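LamCAT (Aquimarina, PDB 6JH5) probably hydrolyses laminarin, the beta-1,3-glucan storage polysaccharide of brown algae, as a calcium-binding marine bacterial laminarinase of glycoside hydrolase family 16. Local coordinates at residues A[10-15]-A[49-54]; A[18-23]-A[68-73]; A[83-88]-A[226-231]. One frame throughout, in Å; residues are numbered along the deposited sequence.

Interaction 1: residues A[10-15]-A[49-54]; sequences DEFTNG and GNLVIT. With CA (calcium ion), chain B.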
loop_
_atom_site.group_PDB
_atom_site.type_symbol
_atom_site.label_atom_id
_atom_site.label_comp_id
_atom_site.label_asym_id
_atom_site.label_seq_id
_atom_site.Cartn_x
_atom_site.Cartn_y
_atom_site.Cartn_z
ATOM N N ASP A 10 -12.739 1.312 7.414
ATOM C CA ASP A 10 -13.385 2.306 6.537
ATOM C C ASP A 10 -14.111 1.494 5.466
ATOM O O ASP A 10 -13.465 0.848 4.724
ATOM C CB ASP A 10 -12.470 3.362 5.928
ATOM C CG ASP A 10 -13.254 4.580 5.465
ATOM O OD1 ASP A 10 -14.447 4.446 5.271
ATOM O OD2 ASP A 10 -12.654 5.610 5.301
ATOM N N GLU A 11 -15.434 1.507 5.521
ATOM C CA GLU A 11 -16.280 0.785 4.547
ATOM C C GLU A 11 -16.625 1.688 3.370
ATOM O O GLU A 11 -17.262 1.206 2.487
ATOM C CB GLU A 11 -17.567 0.315 5.222
ATOM C CG GLU A 11 -17.309 -0.585 6.399
ATOM C CD GLU A 11 -16.715 -1.930 6.050
ATOM O OE1 GLU A 11 -17.113 -2.500 5.047
ATOM O OE2 GLU A 11 -15.869 -2.364 6.788
ATOM N N PHE A 12 -16.307 2.971 3.463
ATOM C CA PHE A 12 -16.541 3.939 2.366
ATOM C C PHE A 12 -18.013 3.931 1.956
ATOM O O PHE A 12 -18.296 4.026 0.806
ATOM C CB PHE A 12 -15.650 3.581 1.179
ATOM C CG PHE A 12 -14.184 3.548 1.504
ATOM C CD1 PHE A 12 -13.517 4.712 1.807
ATOM C CD2 PHE A 12 -13.472 2.364 1.475
ATOM C CE1 PHE A 12 -12.168 4.696 2.101
ATOM C CE2 PHE A 12 -12.128 2.355 1.781
ATOM C CZ PHE A 12 -11.483 3.522 2.083
ATOM N N THR A 13 -18.905 3.837 2.922
ATOM C CA THR A 13 -20.315 3.696 2.515
ATOM C C THR A 13 -20.816 4.932 1.763
ATOM O O THR A 13 -21.382 4.765 0.687
ATOM C CB THR A 13 -21.146 3.348 3.743
ATOM O OG1 THR A 13 -20.560 2.200 4.333
ATOM C CG2 THR A 13 -22.581 3.042 3.393
ATOM N N ASN A 14 -20.584 6.117 2.312
ATOM C CA ASN A 14 -21.035 7.344 1.618
ATOM C C ASN A 14 -19.868 8.286 1.302
ATOM O O ASN A 14 -20.001 9.120 0.399
ATOM C CB ASN A 14 -22.123 8.028 2.443
ATOM C CG ASN A 14 -23.309 7.124 2.717
ATOM O OD1 ASN A 14 -23.552 6.725 3.850
ATOM N ND2 ASN A 14 -24.014 6.764 1.669
ATOM N N GLY A 15 -18.770 8.161 2.032
ATOM C CA GLY A 15 -17.647 9.083 1.855
ATOM C C GLY A 15 -16.378 8.504 2.438
ATOM O O GLY A 15 -16.386 7.387 2.841
ATOM N N GLY A 49 -20.502 2.829 -2.719
ATOM C CA GLY A 49 -19.882 2.097 -1.605
ATOM C C GLY A 49 -18.426 1.670 -1.805
ATOM O O GLY A 49 -17.989 0.798 -1.101
ATOM N N ASN A 50 -17.712 2.294 -2.715
ATOM C CA ASN A 50 -16.289 1.944 -2.882
ATOM C C ASN A 50 -15.467 3.221 -2.939
ATOM O O ASN A 50 -15.920 4.169 -3.497
ATOM C CB ASN A 50 -16.014 1.368 -4.262
ATOM C CG ASN A 50 -16.210 -0.115 -4.431
ATOM O OD1 ASN A 50 -15.779 -0.663 -5.443
ATOM N ND2 ASN A 50 -16.907 -0.743 -3.519
ATOM N N LEU A 51 -14.278 3.180 -2.345
ATOM C CA LEU A 51 -13.317 4.270 -2.574
ATOM C C LEU A 51 -12.852 4.089 -4.021
ATOM O O LEU A 51 -12.633 2.963 -4.425
ATOM C CB LEU A 51 -12.114 4.113 -1.638
ATOM C CG LEU A 51 -10.866 4.889 -2.040
ATOM C CD1 LEU A 51 -11.047 6.385 -1.841
ATOM C CD2 LEU A 51 -9.677 4.409 -1.239
ATOM N N VAL A 52 -12.790 5.174 -4.756
ATOM C CA VAL A 52 -12.249 5.114 -6.127
ATOM C C VAL A 52 -11.028 6.008 -6.165
ATOM O O VAL A 52 -11.169 7.158 -5.916
ATOM C CB VAL A 52 -13.259 5.626 -7.157
ATOM C CG1 VAL A 52 -12.688 5.538 -8.558
ATOM C CG2 VAL A 52 -14.563 4.877 -7.053
ATOM N N ILE A 53 -9.877 5.427 -6.469
ATOM C CA ILE A 53 -8.674 6.248 -6.723
ATOM C C ILE A 53 -8.522 6.245 -8.245
ATOM O O ILE A 53 -8.373 5.199 -8.791
ATOM C CB ILE A 53 -7.441 5.669 -6.023
ATOM C CG1 ILE A 53 -7.529 5.905 -4.517
ATOM C CG2 ILE A 53 -6.188 6.294 -6.608
ATOM C CD1 ILE A 53 -6.370 5.356 -3.733
ATOM N N THR A 54 -8.620 7.413 -8.855
ATOM C CA THR A 54 -8.555 7.488 -10.324
ATOM C C THR A 54 -7.227 8.104 -10.732
ATOM O O THR A 54 -6.927 9.134 -10.230
ATOM C CB THR A 54 -9.685 8.378 -10.854
ATOM O OG1 THR A 54 -10.915 7.847 -10.403
ATOM C CG2 THR A 54 -9.705 8.476 -12.364
HETATM CA CA CA B . -17.855 -0.641 0.894
HETATM O O HOH W 1 -18.306 -2.417 2.876
HETATM O O HOH W 2 -21.526 5.626 -2.101
#

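Interaction 2: residues A[18-23]-A[68-73]; sequences SDWVFE and TRMKTQ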
loop_
_atom_site.group_PDB
_atom_site.type_symbol
_atom_site.label_atom_id
_atom_site.label_comp_id
_atom_site.label_asym_id
_atom_site.label_seq_id
_atom_site.Cartn_x
_atom_site.Cartn_y
_atom_site.Cartn_z
ATOM N N SER A 18 -12.571 10.661 8.011
ATOM C CA SER A 18 -11.598 11.703 8.401
ATOM C C SER A 18 -10.332 11.054 8.969
ATOM O O SER A 18 -9.404 11.741 9.289
ATOM C CB SER A 18 -12.217 12.631 9.368
ATOM O OG SER A 18 -12.348 11.988 10.596
ATOM N N ASP A 19 -10.289 9.719 8.962
ATOM C CA ASP A 19 -9.084 8.976 9.410
ATOM C C ASP A 19 -8.020 9.020 8.311
ATOM O O ASP A 19 -6.955 8.607 8.549
ATOM C CB ASP A 19 -9.422 7.553 9.860
ATOM C CG ASP A 19 -10.379 7.525 11.041
ATOM O OD1 ASP A 19 -10.347 8.448 11.800
ATOM O OD2 ASP A 19 -11.160 6.601 11.130
ATOM N N TRP A 20 -8.349 9.546 7.141
ATOM C CA TRP A 20 -7.375 9.606 6.025
ATOM C C TRP A 20 -6.877 11.033 5.759
ATOM O O TRP A 20 -7.657 11.923 5.732
ATOM C CB TRP A 20 -7.973 9.039 4.741
ATOM C CG TRP A 20 -8.443 7.625 4.808
ATOM C CD1 TRP A 20 -9.710 7.211 5.059
ATOM C CD2 TRP A 20 -7.673 6.436 4.566
ATOM N NE1 TRP A 20 -9.788 5.854 4.999
ATOM C CE2 TRP A 20 -8.558 5.353 4.698
ATOM C CE3 TRP A 20 -6.336 6.181 4.249
ATOM C CZ2 TRP A 20 -8.151 4.040 4.538
ATOM C CZ3 TRP A 20 -5.932 4.881 4.095
ATOM C CH2 TRP A 20 -6.831 3.833 4.236
ATOM N N VAL A 21 -5.568 11.137 5.569
ATOM C CA VAL A 21 -4.801 12.366 5.221
ATOM C C VAL A 21 -4.274 12.160 3.794
ATOM O O VAL A 21 -3.912 11.072 3.480
ATOM C CB VAL A 21 -3.648 12.543 6.233
ATOM C CG1 VAL A 21 -2.794 13.739 5.916
ATOM C CG2 VAL A 21 -4.203 12.657 7.634
ATOM N N PHE A 22 -4.196 13.217 3.001
ATOM C CA PHE A 22 -3.812 13.056 1.581
ATOM C C PHE A 22 -2.494 13.728 1.241
ATOM O O PHE A 22 -2.226 14.780 1.728
ATOM C CB PHE A 22 -4.912 13.623 0.685
ATOM C CG PHE A 22 -6.187 12.824 0.722
ATOM C CD1 PHE A 22 -7.058 12.920 1.789
ATOM C CD2 PHE A 22 -6.503 11.957 -0.303
ATOM C CE1 PHE A 22 -8.223 12.182 1.825
ATOM C CE2 PHE A 22 -7.669 11.221 -0.261
ATOM C CZ PHE A 22 -8.515 11.325 0.806
ATOM N N GLU A 23 -1.711 13.067 0.408
ATOM C CA GLU A 23 -0.469 13.711 -0.055
ATOM C C GLU A 23 -0.791 14.548 -1.294
ATOM O O GLU A 23 -1.785 14.310 -1.934
ATOM C CB GLU A 23 0.611 12.710 -0.445
ATOM C CG GLU A 23 1.023 11.781 0.674
ATOM C CD GLU A 23 1.790 12.400 1.818
ATOM O OE1 GLU A 23 1.981 13.598 1.800
ATOM O OE2 GLU A 23 2.157 11.663 2.699
ATOM N N THR A 68 -3.889 9.458 -6.452
ATOM C CA THR A 68 -4.070 9.745 -5.013
ATOM C C THR A 68 -3.130 8.879 -4.166
ATOM O O THR A 68 -2.917 7.762 -4.528
ATOM C CB THR A 68 -5.517 9.464 -4.575
ATOM O OG1 THR A 68 -6.270 10.583 -5.005
ATOM C CG2 THR A 68 -5.723 9.334 -3.081
ATOM N N ARG A 69 -2.583 9.467 -3.122
ATOM C CA ARG A 69 -1.845 8.728 -2.076
ATOM C C ARG A 69 -2.480 9.170 -0.757
ATOM O O ARG A 69 -2.406 10.329 -0.456
ATOM C CB ARG A 69 -0.348 9.014 -2.113
ATOM C CG ARG A 69 0.462 8.316 -1.031
ATOM C CD ARG A 69 1.928 8.253 -1.369
ATOM N NE ARG A 69 2.739 8.132 -0.182
ATOM C CZ ARG A 69 4.014 7.790 -0.193
ATOM N NH1 ARG A 69 4.595 7.462 -1.331
ATOM N NH2 ARG A 69 4.702 7.765 0.931
ATOM N N MET A 70 -3.086 8.243 -0.036
ATOM C CA MET A 70 -3.789 8.632 1.202
ATOM C C MET A 70 -3.297 7.749 2.350
ATOM O O MET A 70 -2.890 6.653 2.082
ATOM C CB MET A 70 -5.301 8.536 0.996
ATOM C CG MET A 70 -5.748 7.194 0.527
ATOM S SD MET A 70 -7.417 7.189 -0.231
ATOM C CE MET A 70 -8.468 7.250 1.226
ATOM N N LYS A 71 -3.342 8.263 3.567
ATOM C CA LYS A 71 -2.734 7.534 4.703
ATOM C C LYS A 71 -3.492 7.802 6.000
ATOM O O LYS A 71 -4.184 8.754 6.075
ATOM C CB LYS A 71 -1.286 7.993 4.876
ATOM C CG LYS A 71 -1.125 9.483 5.129
ATOM C CD LYS A 71 0.296 9.951 5.072
ATOM C CE LYS A 71 0.419 11.410 5.451
ATOM N NZ LYS A 71 1.800 11.914 5.345
ATOM N N THR A 72 -3.303 6.912 6.962
ATOM C CA THR A 72 -3.929 7.090 8.293
ATOM C C THR A 72 -2.920 7.705 9.267
ATOM O O THR A 72 -3.230 7.835 10.410
ATOM C CB THR A 72 -4.539 5.795 8.842
ATOM O OG1 THR A 72 -3.535 4.845 9.176
ATOM C CG2 THR A 72 -5.545 5.184 7.888
ATOM N N GLN A 73 -1.765 8.085 8.752
ATOM C CA GLN A 73 -0.695 8.659 9.600
ATOM C C GLN A 73 -1.262 9.865 10.347
ATOM O O GLN A 73 -1.857 10.683 9.747
ATOM C CB GLN A 73 0.472 9.100 8.718
ATOM C CG GLN A 73 1.659 9.627 9.500
ATOM C CD GLN A 73 2.807 9.985 8.595
ATOM O OE1 GLN A 73 2.652 10.179 7.414
ATOM N NE2 GLN A 73 3.975 10.070 9.182
HETATM O O HOH W 3 -3.545 12.264 -2.755
HETATM O O HOH W 4 2.629 8.958 2.561
HETATM O O HOH W 5 1.258 14.650 4.426
#

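Interaction 3: residues A[83-88]-A[226-231]; sequences VEARIA and DYVRVY. With CA (calcium ion), chain B.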
loop_
_atom_site.group_PDB
_atom_site.type_symbol
_atom_site.label_atom_id
_atom_site.label_comp_id
_atom_site.label_asym_id
_atom_site.label_seq_id
_atom_site.Cartn_x
_atom_site.Cartn_y
_atom_site.Cartn_z
ATOM N N VAL A 83 -4.640 -7.025 9.003
ATOM C CA VAL A 83 -4.910 -5.800 8.224
ATOM C C VAL A 83 -5.324 -6.245 6.830
ATOM O O VAL A 83 -4.579 -6.941 6.229
ATOM C CB VAL A 83 -3.655 -4.913 8.192
ATOM C CG1 VAL A 83 -3.922 -3.609 7.480
ATOM C CG2 VAL A 83 -3.137 -4.641 9.597
ATOM N N GLU A 84 -6.494 -5.819 6.384
ATOM C CA GLU A 84 -6.950 -6.330 5.081
ATOM C C GLU A 84 -7.796 -5.337 4.299
ATOM O O GLU A 84 -8.356 -4.461 4.854
ATOM C CB GLU A 84 -7.554 -7.724 5.213
ATOM C CG GLU A 84 -8.909 -7.823 5.824
ATOM C CD GLU A 84 -9.492 -9.216 5.572
ATOM O OE1 GLU A 84 -8.737 -10.200 5.493
ATOM O OE2 GLU A 84 -10.701 -9.282 5.376
ATOM N N ALA A 85 -7.803 -5.522 2.987
ATOM C CA ALA A 85 -8.618 -4.657 2.117
ATOM C C ALA A 85 -9.111 -5.477 0.934
ATOM O O ALA A 85 -8.395 -6.329 0.507
ATOM C CB ALA A 85 -7.824 -3.473 1.635
ATOM N N ARG A 86 -10.309 -5.180 0.469
ATOM C CA ARG A 86 -10.868 -5.832 -0.736
ATOM C C ARG A 86 -10.693 -4.824 -1.868
ATOM O O ARG A 86 -11.266 -3.791 -1.781
ATOM C CB ARG A 86 -12.335 -6.152 -0.495
ATOM C CG ARG A 86 -13.000 -6.853 -1.664
ATOM C CD ARG A 86 -14.285 -7.548 -1.251
ATOM N NE ARG A 86 -14.852 -8.238 -2.386
ATOM C CZ ARG A 86 -15.850 -7.811 -3.127
ATOM N NH1 ARG A 86 -16.466 -6.682 -2.872
ATOM N NH2 ARG A 86 -16.239 -8.516 -4.166
ATOM N N ILE A 87 -9.822 -5.160 -2.820
ATOM C CA ILE A 87 -9.387 -4.213 -3.875
ATOM C C ILE A 87 -9.496 -4.833 -5.265
ATOM O O ILE A 87 -9.182 -5.971 -5.391
ATOM C CB ILE A 87 -7.908 -3.888 -3.624
ATOM C CG1 ILE A 87 -7.697 -3.369 -2.205
ATOM C CG2 ILE A 87 -7.359 -2.908 -4.645
ATOM C CD1 ILE A 87 -6.240 -3.072 -1.900
ATOM N N ALA A 88 -9.936 -4.008 -6.202
ATOM C CA ALA A 88 -9.954 -4.300 -7.642
ATOM C C ALA A 88 -9.060 -3.222 -8.251
ATOM O O ALA A 88 -9.249 -2.104 -7.956
ATOM C CB ALA A 88 -11.357 -4.270 -8.201
ATOM N N ASP A 226 -13.228 -1.643 -1.691
ATOM C CA ASP A 226 -14.536 -1.905 -1.050
ATOM C C ASP A 226 -14.443 -1.553 0.432
ATOM O O ASP A 226 -15.351 -0.948 0.949
ATOM C CB ASP A 226 -14.933 -3.353 -1.317
ATOM C CG ASP A 226 -16.374 -3.676 -0.987
ATOM O OD1 ASP A 226 -17.133 -2.753 -0.741
ATOM O OD2 ASP A 226 -16.667 -4.829 -0.953
ATOM N N TYR A 227 -13.361 -1.977 1.062
ATOM C CA TYR A 227 -13.153 -1.646 2.485
ATOM C C TYR A 227 -11.698 -1.859 2.889
ATOM O O TYR A 227 -10.976 -2.515 2.207
ATOM C CB TYR A 227 -14.008 -2.543 3.375
ATOM C CG TYR A 227 -13.819 -4.015 3.156
ATOM C CD1 TYR A 227 -12.714 -4.672 3.635
ATOM C CD2 TYR A 227 -14.760 -4.750 2.465
ATOM C CE1 TYR A 227 -12.545 -6.032 3.453
ATOM C CE2 TYR A 227 -14.600 -6.103 2.268
ATOM C CZ TYR A 227 -13.501 -6.751 2.776
ATOM O OH TYR A 227 -13.326 -8.080 2.607
ATOM N N VAL A 228 -11.355 -1.260 4.016
ATOM C CA VAL A 228 -10.080 -1.508 4.729
ATOM C C VAL A 228 -10.496 -1.872 6.158
ATOM O O VAL A 228 -11.259 -1.138 6.714
ATOM C CB VAL A 228 -9.141 -0.296 4.744
ATOM C CG1 VAL A 228 -7.834 -0.675 5.397
ATOM C CG2 VAL A 228 -8.857 0.209 3.345
ATOM N N ARG A 229 -9.995 -2.976 6.680
ATOM C CA ARG A 229 -10.385 -3.379 8.042
ATOM C C ARG A 229 -9.150 -3.771 8.851
ATOM O O ARG A 229 -8.269 -4.351 8.303
ATOM C CB ARG A 229 -11.362 -4.555 8.003
ATOM C CG ARG A 229 -12.719 -4.193 7.427
ATOM C CD ARG A 229 -13.647 -5.374 7.268
ATOM N NE ARG A 229 -14.856 -4.968 6.574
ATOM C CZ ARG A 229 -15.642 -5.756 5.864
ATOM N NH1 ARG A 229 -15.361 -7.031 5.731
ATOM N NH2 ARG A 229 -16.712 -5.266 5.292
ATOM N N VAL A 230 -9.152 -3.455 10.139
ATOM C CA VAL A 230 -8.046 -3.884 11.033
ATOM C C VAL A 230 -8.660 -4.645 12.212
ATOM O O VAL A 230 -9.553 -4.138 12.795
ATOM C CB VAL A 230 -7.189 -2.713 11.542
ATOM C CG1 VAL A 230 -6.142 -3.190 12.537
ATOM C CG2 VAL A 230 -6.509 -1.969 10.404
ATOM N N TYR A 231 -8.177 -5.850 12.457
ATOM C CA TYR A 231 -8.614 -6.641 13.623
ATOM C C TYR A 231 -7.399 -6.871 14.506
ATOM O O TYR A 231 -6.311 -6.821 14.045
ATOM C CB TYR A 231 -9.053 -8.035 13.201
ATOM C CG TYR A 231 -10.127 -8.075 12.153
ATOM C CD1 TYR A 231 -9.840 -7.859 10.820
ATOM C CD2 TYR A 231 -11.425 -8.364 12.498
ATOM C CE1 TYR A 231 -10.822 -7.909 9.858
ATOM C CE2 TYR A 231 -12.423 -8.418 11.547
ATOM C CZ TYR A 231 -12.119 -8.184 10.227
ATOM O OH TYR A 231 -13.099 -8.228 9.299
HETATM CA CA CA B . -17.855 -0.641 0.894
HETATM O O HOH W 6 -13.079 -8.722 6.571
HETATM O O HOH W 1 -18.306 -2.417 2.876
#

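Interaction 1: residues A[10-15]-A[49-54]
A calcium ion joins the carbonyl oxygens of Glu-11 and Gly-49: these two acceptors, Glu-11 O and Gly-49 O, stand 3.7 Å apart, cannot bond each other and instead face the same cation, where direct hydrogen bonds between 10-15 and 49-54 are lacking. The site belongs to the beta-sandwich (jelly-roll) fold of glycoside hydrolase family 16, at the point where the loop after strand 5-10 meets the start of strand 50-60. Glu-11 O and Gly-49 O each lie 2.5 Å from the calcium; Asp-226 supplies its carbonyl and one carboxylate oxygen, and a water completes the five ligands. That water also donates to Glu-11 OE1, which makes the carboxylate of Glu-11 a second-shell group, while its OE2 bonds Gln-9 and forms a salt bridge with Arg-229.

Beside the metal the contact turns apolar. Leu-51 CB sits 3.5 Å from the centroid of the Phe-12 ring, only 2° off its normal, so all six ring carbons are about equally far from it. With CG anti to the backbone N (chi1 162°), the Leu-51 chain runs on so that CD2 comes near CZ of the ring. The carboxylate carbon of Asp-10 covers the opposite face nearer the rim, and Asp-10 OD1 accepts from Phe-12 N at 3.0 Å in an Asx turn. With both faces covered, the ring is probably held in a fixed tilt.

Gly-49 CA lies 3.5 Å from Phe-12 O in a CA-H...O contact. A second water bridges Thr-13 O and Gly-49 N. Tyr-157 is hydrogen-bonded to Asn-50 OD1, while ND2 donates to Gly-49 O at 3.1 Å, almost straight at 177°, approaching that oxygen from above its carbonyl plane.

Interaction 2: residues A[18-23]-A[68-73]
Trp-20 is packed on both faces by side chains of 68-73: Met-70 CE lies 3.7 Å from the centroid of its five-membered ring, and on the opposite face Thr-72 CG2 lies 3.9 Å from that of the six-membered ring. Met-70 reaches both aromatics, its bend at chi3 (-78°) bringing CE back over the indole while CB lies over a face of Phe-22; SD makes oblique Met-aromatic contacts with the two rings. The short strand 21-22 pairs antiparallel with strand 63-71 of the family 16 beta-sandwich, Val-21 N donating to Lys-71 O at 2.8 Å and Glu-23 N to Arg-69 O at 3.0 Å.

The other face, carrying Val-21 and Lys-71, is polar and watered. The extended Lys-71 chain meets the bent Glu-23 at about a right angle in a salt bridge, NZ to OE2 2.7 Å, the ammonium coming from above the carboxylate plane. NZ also donates to Gln-73 OE1, and one water links NZ to Glu-23 OE1. Another water connects OE2 with Arg-69 NE.

Around this pair, Trp-20 rests on Ile-199 and Leu-201 of strand 197-205, Met-70 on strand 50-60, and Glu-23 and Arg-69 against Trp-31 of helix 30-34.

Interaction 3: residues A[83-88]-A[226-231]
The Tyr-227 ring lies between two arginines: Arg-86 CB covers one face, 3.8 Å from the ring centroid, and the guanidinium carbon of Arg-229 lies over the centre of the other. Glu-84 OE2 is near the ring plane at its edge, and Glu-84 CG approaches the edge of Tyr-231. Strands 83-88 and 227-231 are antiparallel neighbours in the family 16 beta-sandwich, their axes 163° apart. Glu-84 and Arg-229 form a hydrogen-bonded pair, Glu-84 N to Arg-229 O 3.0 Å and Arg-229 N to Glu-84 O 2.9 Å. On the face carrying Val-83, Ala-85, Val-228 and Val-230, the valines pack on Ile-199 and Ala-85 on Phe-99.

On the tyrosine face, a water joins Glu-84 OE2, Arg-229 NH1 and Tyr-231 OH; Thr-161 holds Glu-84 OE1, and Arg-229 also pairs with Glu-11. With CG anti to its backbone N (chi1 -167°), Asp-226 splits its carboxylate between cations: OD2 takes a salt bridge from Arg-86 NH1 at 2.7 Å, in the guanidinium plane but above that of the carboxylate. Replacing Arg-86 with an alanine would probably leave Asp-226 OD2 without its cationic mate and Asp-226 less firmly oriented toward the calcium. Asp-226 OD1 binds calcium at 2.8 Å.

Interactions 1 and 3 share the calcium and its bound water, and a probable backbone hydrogen bond from Asp-10 to Val-228 ties them; strand 50-60 of the first pairs with strand 221-232 of the third. Interaction 2 meets the first through Asp-10, whose OD2 is probably hydrogen-bonded to Trp-20 NE1, and through Leu-51 packed on Met-70. Interaction 1 lies farthest out, its centre about 16 Å from the chain centre against about 12 and 11 Å for interactions 2 and 3, and it alone includes an exposed touching residue. It relies on metal coordination at a loop, while the others are strand pairings with salt bridges on their more polar faces. Trp-20 and Val-228 bring the apolar sides of these two together.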